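Side-chain contacts in TT1696 protein (Thermus thermophilus, PDB 1UFB), which is of unknown function but belongs to the HEPN family of helical proteins and may take part in DNA binding: residues Lys80-Asp83 with Lys84-Ile87; Leu115-Lys118 with Ile119-Val123. All coordinates share one frame; numbering follows the deposited sequence.

Contact 1: Lys80-Asp83 with Lys84-Ile87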
loop_
_atom_site.group_PDB
_atom_site.type_symbol
_atom_site.label_atom_id
_atom_site.label_comp_id
_atom_site.label_asym_id
_atom_site.label_seq_id
_atom_site.Cartn_x
_atom_site.Cartn_y
_atom_site.Cartn_z
ATOM N N LYS A 80 9.411 5.370 -14.692
ATOM C CA LYS A 80 9.910 6.475 -13.899
ATOM C C LYS A 80 8.800 7.237 -13.221
ATOM O O LYS A 80 8.975 7.727 -12.129
ATOM C CB LYS A 80 10.685 7.493 -14.768
ATOM C CG LYS A 80 11.883 6.959 -15.502
ATOM C CD LYS A 80 12.580 8.107 -16.311
ATOM C CE LYS A 80 13.771 7.541 -17.093
ATOM N NZ LYS A 80 13.404 6.152 -17.535
ATOM N N VAL A 81 7.677 7.384 -13.904
ATOM C CA VAL A 81 6.546 8.090 -13.300
ATOM C C VAL A 81 5.947 7.219 -12.143
ATOM O O VAL A 81 5.767 7.670 -11.023
ATOM C CB VAL A 81 5.504 8.330 -14.339
ATOM C CG1 VAL A 81 4.206 8.988 -13.705
ATOM C CG2 VAL A 81 6.142 9.255 -15.471
ATOM N N LEU A 82 5.672 5.966 -12.425
ATOM C CA LEU A 82 5.057 5.115 -11.393
ATOM C C LEU A 82 5.932 4.936 -10.176
ATOM O O LEU A 82 5.439 4.775 -9.054
ATOM C CB LEU A 82 4.716 3.763 -12.030
ATOM C CG LEU A 82 3.565 3.800 -13.064
ATOM C CD1 LEU A 82 3.499 2.442 -13.802
ATOM C CD2 LEU A 82 2.206 4.061 -12.332
ATOM N N ASP A 83 7.240 5.032 -10.365
ATOM C CA ASP A 83 8.170 4.768 -9.272
ATOM C C ASP A 83 8.084 5.778 -8.171
ATOM O O ASP A 83 8.350 5.481 -7.019
ATOM C CB ASP A 83 9.618 4.615 -9.808
ATOM C CG ASP A 83 9.887 3.183 -10.313
ATOM O OD1 ASP A 83 8.972 2.342 -10.103
ATOM O OD2 ASP A 83 10.975 2.879 -10.899
ATOM N N LYS A 84 7.633 6.951 -8.515
ATOM C CA LYS A 84 7.427 8.007 -7.530
ATOM C C LYS A 84 6.131 7.818 -6.761
ATOM O O LYS A 84 5.807 8.644 -5.907
ATOM C CB LYS A 84 7.317 9.354 -8.211
ATOM C CG LYS A 84 8.508 9.640 -9.095
ATOM C CD LYS A 84 9.814 9.581 -8.300
ATOM C CE LYS A 84 10.787 10.576 -8.930
ATOM N NZ LYS A 84 9.998 11.554 -9.774
ATOM N N TYR A 85 5.371 6.760 -7.051
ATOM C CA TYR A 85 4.088 6.563 -6.332
ATOM C C TYR A 85 4.132 5.482 -5.248
ATOM O O TYR A 85 3.098 5.238 -4.612
ATOM C CB TYR A 85 2.953 6.237 -7.317
ATOM C CG TYR A 85 2.702 7.369 -8.335
ATOM C CD1 TYR A 85 2.221 7.090 -9.628
ATOM C CD2 TYR A 85 2.913 8.696 -7.979
ATOM C CE1 TYR A 85 1.947 8.128 -10.569
ATOM C CE2 TYR A 85 2.627 9.753 -8.909
ATOM C CZ TYR A 85 2.145 9.440 -10.195
ATOM O OH TYR A 85 1.799 10.417 -11.121
ATOM N N TYR A 86 5.274 4.797 -5.081
ATOM C CA TYR A 86 5.319 3.764 -4.062
ATOM C C TYR A 86 5.316 4.367 -2.625
ATOM O O TYR A 86 4.498 4.011 -1.779
ATOM C CB TYR A 86 6.528 2.835 -4.299
ATOM C CG TYR A 86 6.686 1.818 -3.199
ATOM C CD1 TYR A 86 5.729 0.798 -3.003
ATOM C CD2 TYR A 86 7.730 1.975 -2.243
ATOM C CE1 TYR A 86 5.818 -0.069 -1.824
ATOM C CE2 TYR A 86 7.812 1.180 -1.125
ATOM C CZ TYR A 86 6.875 0.166 -0.916
ATOM O OH TYR A 86 7.097 -0.606 0.183
ATOM N N ILE A 87 6.196 5.318 -2.367
ATOM C CA ILE A 87 6.257 5.912 -1.052
ATOM C C ILE A 87 5.539 7.288 -0.861
ATOM O O ILE A 87 4.745 7.435 0.069
ATOM C CB ILE A 87 7.788 5.982 -0.538
ATOM C CG1 ILE A 87 8.127 4.636 0.171
ATOM C CG2 ILE A 87 7.979 7.138 0.538
ATOM C CD1 ILE A 87 9.679 4.286 0.370
HETATM O O HOH W 1 8.435 5.990 -4.292
#

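Contact 2: Leu115-Lys118 with Ile119-Val123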
loop_
_atom_site.group_PDB
_atom_site.type_symbol
_atom_site.label_atom_id
_atom_site.label_comp_id
_atom_site.label_asym_id
_atom_site.label_seq_id
_atom_site.Cartn_x
_atom_site.Cartn_y
_atom_site.Cartn_z
ATOM N N LEU A 115 -0.675 4.319 -17.350
ATOM C CA LEU A 115 0.703 3.803 -17.377
ATOM C C LEU A 115 0.756 2.350 -16.863
ATOM O O LEU A 115 1.459 1.500 -17.421
ATOM C CB LEU A 115 1.632 4.747 -16.547
ATOM C CG LEU A 115 1.708 6.199 -17.077
ATOM C CD1 LEU A 115 2.614 7.061 -16.170
ATOM C CD2 LEU A 115 2.271 6.165 -18.503
ATOM N N ALA A 116 0.009 2.071 -15.813
ATOM C CA ALA A 116 -0.006 0.723 -15.282
ATOM C C ALA A 116 -0.639 -0.225 -16.286
ATOM O O ALA A 116 -0.159 -1.383 -16.470
ATOM C CB ALA A 116 -0.764 0.666 -13.935
ATOM N N GLN A 117 -1.688 0.250 -16.966
ATOM C CA GLN A 117 -2.318 -0.613 -17.985
ATOM C C GLN A 117 -1.325 -0.952 -19.106
ATOM O O GLN A 117 -1.282 -2.087 -19.610
ATOM C CB GLN A 117 -3.590 0.082 -18.552
ATOM C CG GLN A 117 -4.141 -0.627 -19.713
ATOM C CD GLN A 117 -4.470 -2.094 -19.382
ATOM O OE1 GLN A 117 -4.885 -2.431 -18.263
ATOM N NE2 GLN A 117 -4.305 -2.958 -20.365
ATOM N N LYS A 118 -0.507 0.013 -19.507
ATOM C CA LYS A 118 0.531 -0.283 -20.536
ATOM C C LYS A 118 1.477 -1.381 -20.060
ATOM O O LYS A 118 1.866 -2.311 -20.824
ATOM C CB LYS A 118 1.388 0.954 -20.805
ATOM C CG LYS A 118 0.694 2.090 -21.443
ATOM C CD LYS A 118 1.761 3.102 -21.826
ATOM C CE LYS A 118 1.136 4.451 -22.195
ATOM N NZ LYS A 118 2.251 5.438 -22.578
ATOM N N ILE A 119 1.851 -1.305 -18.778
ATOM C CA ILE A 119 2.747 -2.318 -18.220
ATOM C C ILE A 119 2.074 -3.689 -18.211
ATOM O O ILE A 119 2.678 -4.700 -18.634
ATOM C CB ILE A 119 3.185 -1.959 -16.782
ATOM C CG1 ILE A 119 3.974 -0.626 -16.787
ATOM C CG2 ILE A 119 4.018 -3.117 -16.177
ATOM C CD1 ILE A 119 5.396 -0.693 -17.301
ATOM N N LEU A 120 0.829 -3.729 -17.730
ATOM C CA LEU A 120 0.051 -4.965 -17.670
ATOM C C LEU A 120 -0.102 -5.580 -19.059
ATOM O O LEU A 120 0.042 -6.819 -19.227
ATOM C CB LEU A 120 -1.371 -4.676 -17.162
ATOM C CG LEU A 120 -1.573 -5.251 -15.771
ATOM C CD1 LEU A 120 -1.464 -6.812 -15.869
ATOM C CD2 LEU A 120 -0.464 -4.610 -14.849
ATOM N N ALA A 121 -0.366 -4.725 -20.033
ATOM C CA ALA A 121 -0.625 -5.241 -21.430
ATOM C C ALA A 121 0.659 -5.819 -22.018
ATOM O O ALA A 121 0.635 -6.845 -22.676
ATOM C CB ALA A 121 -1.192 -4.107 -22.318
ATOM N N PHE A 122 1.772 -5.156 -21.760
ATOM C CA PHE A 122 3.106 -5.615 -22.208
ATOM C C PHE A 122 3.334 -6.986 -21.538
ATOM O O PHE A 122 3.682 -7.986 -22.189
ATOM C CB PHE A 122 4.152 -4.563 -21.776
ATOM C CG PHE A 122 5.585 -5.051 -21.749
ATOM C CD1 PHE A 122 6.356 -5.095 -22.910
ATOM C CD2 PHE A 122 6.168 -5.460 -20.534
ATOM C CE1 PHE A 122 7.679 -5.548 -22.863
ATOM C CE2 PHE A 122 7.497 -5.916 -20.481
ATOM C CZ PHE A 122 8.249 -5.962 -21.645
ATOM N N VAL A 123 3.110 -7.067 -20.231
ATOM C CA VAL A 123 3.298 -8.342 -19.563
ATOM C C VAL A 123 2.363 -9.447 -20.126
ATOM O O VAL A 123 2.780 -10.605 -20.334
ATOM C CB VAL A 123 3.061 -8.188 -18.026
ATOM C CG1 VAL A 123 2.900 -9.576 -17.398
ATOM C CG2 VAL A 123 4.277 -7.448 -17.385
#

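Contact 1: Lys80-Asp83 with Lys84-Ile87
Leu82 O accepts the amide of Tyr85 at 2.8 Å from its N, the shorter of two i to i+3 bonds by which helix 73-83 gives way to a turn. The other joins Lys84 N to Val81 O at 3.2 Å, with an N-H...O angle of 146°. The i to i+3 spacing marks a tighter winding than that of an alpha helix. Val81 O has a second neighbour: it sits 3.8 Å above the plane of the Tyr85 ring, over its centre. The ring is brought there because CG lies anti to the carbonyl carbon of Tyr85 (chi1 -61°), which lays the side chain back along the helix, alongside Val81 and pointing the same way. Val81 CG1 then touches the phenol end, 3.8 Å from Tyr85 OH, while Leu82 CD2 meets Tyr85 CD1 at 4.1 Å. Without the ring, as with an alanine at Tyr85, Val81 CG1 and Leu82 CD2 would probably lose their aromatic neighbour and the carbonyl of Val81 its cover. Asp83 to Tyr86 form a type I beta turn, and a water spans it, donating to Asp83 O and accepting from Ile87 N. The Asp83 carboxylate ties this end to the start of helix 58-63 through the amides of Ile58 and Leu59. Leu82 and Tyr85 face inward, each packing against both helix 27-48 and helix 106-126.

Contact 2: Leu115-Lys118 with Ile119-Val123
Two successive turns of the long C-terminal helix 106-126 meet here, and the regular i to i+4 pattern of an alpha helix sets the backbone bonds and brings most of the touching groups together. Leu120 N reaches Ala116 O at 2.8 Å with an N-H...O angle of 168°, and Ala121 N reaches Gln117 O at the same 2.8 Å. Ile119 N to Leu115 O and Phe122 N to Lys118 O complete the set. Side chains of the later turn rest on carbonyl oxygens of the earlier one. Ile119 CG1 comes 3.4 Å from Leu115 O, and Leu120 CD2 lies 3.6 Å from Ala116 O. Phe122 instead touches through CB, 3.3 Å from Lys118 O; with CG anti to the backbone N (chi1 161°), its ring leads away to Leu75 and the loop residues Leu65, Val69, Val71 and Pro72. On the exposed side, Gln117 bends at chi2 so that NE2 comes 3.9 Å from Ala121 CB, a loose approach of amide to methyl. The Lys118 side chain makes a weak, long ion pair with Asp74. Ala116 and Leu120 pack on helices 4-24 and 27-48, while Leu115 meets helix 73-83. Such a division, with apolar residues turned inward and Gln117 and Lys118 outward, is that of an amphipathic helix in a helical bundle, here the HEPN domain.

Contact 1 and contact 2 show how one kind of local bonding changes with its place in a helical fold: 115-123 lies within a running helix, 80-87 where one gives out. Their centres are about 15 Å apart, on opposite sides of the chain's centre. Both are partly buried, with an inner apolar side, and both use helix 27-48 as a partner. In contact 2 the polar side chains face outward, while in contact 1 the Asp83 carboxylate is spent on residues 57-59. Contact 1 also reaches the second subunit, where Tyr86 packs on its counterpart, whereas contact 2 stays within one chain. They meet directly: Val81 CG1 lies 3.5 Å from Leu115 CD1, joining helix 73-83 to helix 106-126.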